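PDB 6SKY: Serine/threonine-protein kinase Tel1 from Chaetomium thermophilum, which probably phosphorylates serine and threonine in [ST]-Q motifs as an ATP-dependent DNA damage sensor that activates checkpoint signalling. Local coordinates for residues Arg1755-Pro1760 with Glu1833-Asn1838. Residues are numbered along the deposited sequence; the frame is centred on the assembly and turned at random.
Sequences RALENP and EPAKEN
The carboxylate of Glu1758 is held at both oxygens: Arg1755 reaches OE1 from above the carboxylate plane, and OE2 is hydrogen-bonded to Ser1832 OG just ahead of the partner segment. NH1 of Arg1755 keeps that oxygen near its own guanidinium plane and closes a salt bridge, Arg1755 NH1 to Glu1758 OE1 3.2 Å. Glu1758 OE2 also lies against the pyrrolidine of Pro1834, 3.5 Å from Pro1834 CG, the two side chains running alongside each other in the same direction. The second flat group, the amide of Asn1838, keeps its acceptor near its own plane: Asn1838 ND2 donates to the backbone O of Leu1757 over 2.6 Å in a somewhat bent bond (152°), approaching from above the carbonyl plane. With CG anti to its carbonyl carbon (chi1 -68°), Asn1838 points from the first turn of helix 1836-1849 at the loop leading into helix 1762-1771, so the contact ties the start of one helix to the loop that precedes the other in the all-helical solenoid region, far from the nucleotide pocket. A type I turn, Glu1833 to Lys1836, leads into the later helix and aims the methyl of Ala1835 at the loop. Ala1835 CB sits 3.7 Å from Glu1758 CG and 3.9 Å from Leu1757 CD2. An alanine in place of Glu1758 would probably loosen this corner, losing the salt bridge, the bond to Ser1832 and the packing on Pro1834 and Ala1835. The side chains of Leu1757 and Asn1838 pass antiparallel to each other, Leu1757 CG 3.9 Å from Asn1838 CB, and Trp1762 of helix 1762-1771 touches both.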
ATOM      1  N   ARG A1755       9.779  56.843  -7.994  1.00 63.09           N
ATOM      2  CA  ARG A1755       9.029  57.491  -6.923  1.00 63.09           C
ATOM      3  C   ARG A1755       7.863  58.301  -7.471  1.00 63.09           C
ATOM      4  O   ARG A1755       7.007  58.756  -6.708  1.00 63.09           O
ATOM      5  CB  ARG A1755       9.939  58.381  -6.072  1.00 63.09           C
ATOM      6  CG  ARG A1755      10.888  57.602  -5.195  1.00 63.09           C
ATOM      7  CD  ARG A1755      10.117  56.726  -4.233  1.00 63.09           C
ATOM      8  NE  ARG A1755      10.906  55.590  -3.777  1.00 63.09           N
ATOM      9  CZ  ARG A1755      10.457  54.661  -2.941  1.00 63.09           C
ATOM     10  NH1 ARG A1755       9.224  54.739  -2.465  1.00 63.09           N
ATOM     11  NH2 ARG A1755      11.242  53.654  -2.580  1.00 63.09           N
ATOM     12  N   ALA A1756       7.798  58.451  -8.790  1.00 57.27           N
ATOM     13  CA  ALA A1756       6.628  59.014  -9.436  1.00 57.27           C
ATOM     14  C   ALA A1756       5.573  57.964  -9.700  1.00 57.27           C
ATOM     15  O   ALA A1756       4.464  58.312 -10.101  1.00 57.27           O
ATOM     16  CB  ALA A1756       7.006  59.688 -10.753  1.00 57.27           C
ATOM     17  N   LEU A1757       5.897  56.692  -9.489  1.00 52.93           N
ATOM     18  CA  LEU A1757       4.910  55.639  -9.629  1.00 52.93           C
ATOM     19  C   LEU A1757       3.902  55.634  -8.490  1.00 52.93           C
ATOM     20  O   LEU A1757       2.887  54.939  -8.588  1.00 52.93           O
ATOM     21  CB  LEU A1757       5.613  54.287  -9.713  1.00 52.93           C
ATOM     22  CG  LEU A1757       4.859  53.159 -10.411  1.00 52.93           C
ATOM     23  CD1 LEU A1757       4.917  53.339 -11.901  1.00 52.93           C
ATOM     24  CD2 LEU A1757       5.432  51.829 -10.019  1.00 52.93           C
ATOM     25  N   GLU A1758       4.138  56.401  -7.428  1.00 61.64           N
ATOM     26  CA  GLU A1758       3.293  56.354  -6.246  1.00 61.64           C
ATOM     27  C   GLU A1758       2.291  57.491  -6.158  1.00 61.64           C
ATOM     28  O   GLU A1758       1.449  57.472  -5.255  1.00 61.64           O
ATOM     29  CB  GLU A1758       4.154  56.349  -4.986  1.00 61.64           C
ATOM     30  CG  GLU A1758       4.985  55.103  -4.837  1.00 61.64           C
ATOM     31  CD  GLU A1758       5.786  55.092  -3.562  1.00 61.64           C
ATOM     32  OE1 GLU A1758       6.486  56.089  -3.291  1.00 61.64           O
ATOM     33  OE2 GLU A1758       5.713  54.088  -2.824  1.00 61.64           O
ATOM     34  N   ASN A1759       2.353  58.473  -7.051  1.00 58.33           N
ATOM     35  CA  ASN A1759       1.204  59.334  -6.801  1.00 58.33           C
ATOM     36  C   ASN A1759       0.026  58.908  -7.669  1.00 58.33           C
ATOM     37  O   ASN A1759       0.217  58.480  -8.807  1.00 58.33           O
ATOM     38  CB  ASN A1759       1.542  60.796  -7.075  1.00 58.33           C
ATOM     39  CG  ASN A1759       2.143  61.008  -8.434  1.00 58.33           C
ATOM     40  OD1 ASN A1759       2.826  60.136  -8.958  1.00 58.33           O
ATOM     41  ND2 ASN A1759       1.899  62.174  -9.018  1.00 58.33           N
ATOM     42  N   PRO A1760      -1.194  59.030  -7.163  1.00 58.10           N
ATOM     43  CA  PRO A1760      -2.354  58.460  -7.860  1.00 58.10           C
ATOM     44  C   PRO A1760      -2.660  59.085  -9.209  1.00 58.10           C
ATOM     45  O   PRO A1760      -3.674  58.748  -9.824  1.00 58.10           O
ATOM     46  CB  PRO A1760      -3.501  58.707  -6.873  1.00 58.10           C
ATOM     47  CG  PRO A1760      -2.840  58.845  -5.558  1.00 58.10           C
ATOM     48  CD  PRO A1760      -1.555  59.543  -5.835  1.00 58.10           C
ATOM     49  N   GLU A1833       2.859  49.499  -1.565  1.00 62.93           N
ATOM     50  CA  GLU A1833       1.413  49.371  -1.621  1.00 62.93           C
ATOM     51  C   GLU A1833       0.774  50.495  -2.432  1.00 62.93           C
ATOM     52  O   GLU A1833      -0.150  50.228  -3.210  1.00 62.93           O
ATOM     53  CB  GLU A1833       0.818  49.324  -0.218  1.00 62.93           C
ATOM     54  CG  GLU A1833      -0.607  48.833  -0.217  1.00 62.93           C
ATOM     55  CD  GLU A1833      -0.734  47.468  -0.855  1.00 62.93           C
ATOM     56  OE1 GLU A1833       0.160  46.624  -0.630  1.00 62.93           O
ATOM     57  OE2 GLU A1833      -1.718  47.240  -1.590  1.00 62.93           O
ATOM     58  N   PRO A1834       1.198  51.756  -2.286  1.00 61.24           N
ATOM     59  CA  PRO A1834       0.625  52.807  -3.138  1.00 61.24           C
ATOM     60  C   PRO A1834       1.026  52.705  -4.599  1.00 61.24           C
ATOM     61  O   PRO A1834       0.409  53.375  -5.436  1.00 61.24           O
ATOM     62  CB  PRO A1834       1.162  54.096  -2.510  1.00 61.24           C
ATOM     63  CG  PRO A1834       2.399  53.683  -1.824  1.00 61.24           C
ATOM     64  CD  PRO A1834       2.087  52.341  -1.266  1.00 61.24           C
ATOM     65  N   ALA A1835       2.025  51.896  -4.939  1.00 52.32           N
ATOM     66  CA  ALA A1835       2.503  51.790  -6.307  1.00 52.32           C
ATOM     67  C   ALA A1835       2.023  50.534  -7.014  1.00 52.32           C
ATOM     68  O   ALA A1835       2.350  50.343  -8.184  1.00 52.32           O
ATOM     69  CB  ALA A1835       4.029  51.835  -6.337  1.00 52.32           C
ATOM     70  N   LYS A1836       1.256  49.678  -6.344  1.00 45.81           N
ATOM     71  CA  LYS A1836       0.842  48.424  -6.961  1.00 45.81           C
ATOM     72  C   LYS A1836      -0.140  48.658  -8.103  1.00 45.81           C
ATOM     73  O   LYS A1836      -0.086  47.967  -9.129  1.00 45.81           O
ATOM     74  CB  LYS A1836       0.234  47.508  -5.904  1.00 45.81           C
ATOM     75  CG  LYS A1836      -0.349  46.232  -6.461  1.00 45.81           C
ATOM     76  CD  LYS A1836      -0.931  45.337  -5.383  1.00 45.81           C
ATOM     77  CE  LYS A1836      -1.858  44.302  -6.008  1.00 45.81           C
ATOM     78  NZ  LYS A1836      -2.358  43.283  -5.047  1.00 45.81           N
ATOM     79  N   GLU A1837      -1.028  49.635  -7.958  1.00 41.84           N
ATOM     80  CA  GLU A1837      -2.073  49.844  -8.949  1.00 41.84           C
ATOM     81  C   GLU A1837      -1.565  50.498 -10.225  1.00 41.84           C
ATOM     82  O   GLU A1837      -2.217  50.370 -11.263  1.00 41.84           O
ATOM     83  CB  GLU A1837      -3.196  50.682  -8.350  1.00 41.84           C
ATOM     84  CG  GLU A1837      -4.510  50.543  -9.074  1.00 41.84           C
ATOM     85  CD  GLU A1837      -4.950  49.098  -9.204  1.00 41.84           C
ATOM     86  OE1 GLU A1837      -4.868  48.352  -8.205  1.00 41.84           O
ATOM     87  OE2 GLU A1837      -5.373  48.701 -10.311  1.00 41.84           O
ATOM     88  N   ASN A1838      -0.437  51.202 -10.175  1.00 38.51           N
ATOM     89  CA  ASN A1838       0.210  51.679 -11.389  1.00 38.51           C
ATOM     90  C   ASN A1838       1.122  50.632 -11.995  1.00 38.51           C
ATOM     91  O   ASN A1838       1.322  50.614 -13.214  1.00 38.51           O
ATOM     92  CB  ASN A1838       1.030  52.936 -11.104  1.00 38.51           C
ATOM     93  CG  ASN A1838       0.178  54.126 -10.748  1.00 38.51           C
ATOM     94  OD1 ASN A1838      -0.983  54.213 -11.127  1.00 38.51           O
ATOM     95  ND2 ASN A1838       0.761  55.065 -10.022  1.00 38.51           N
TER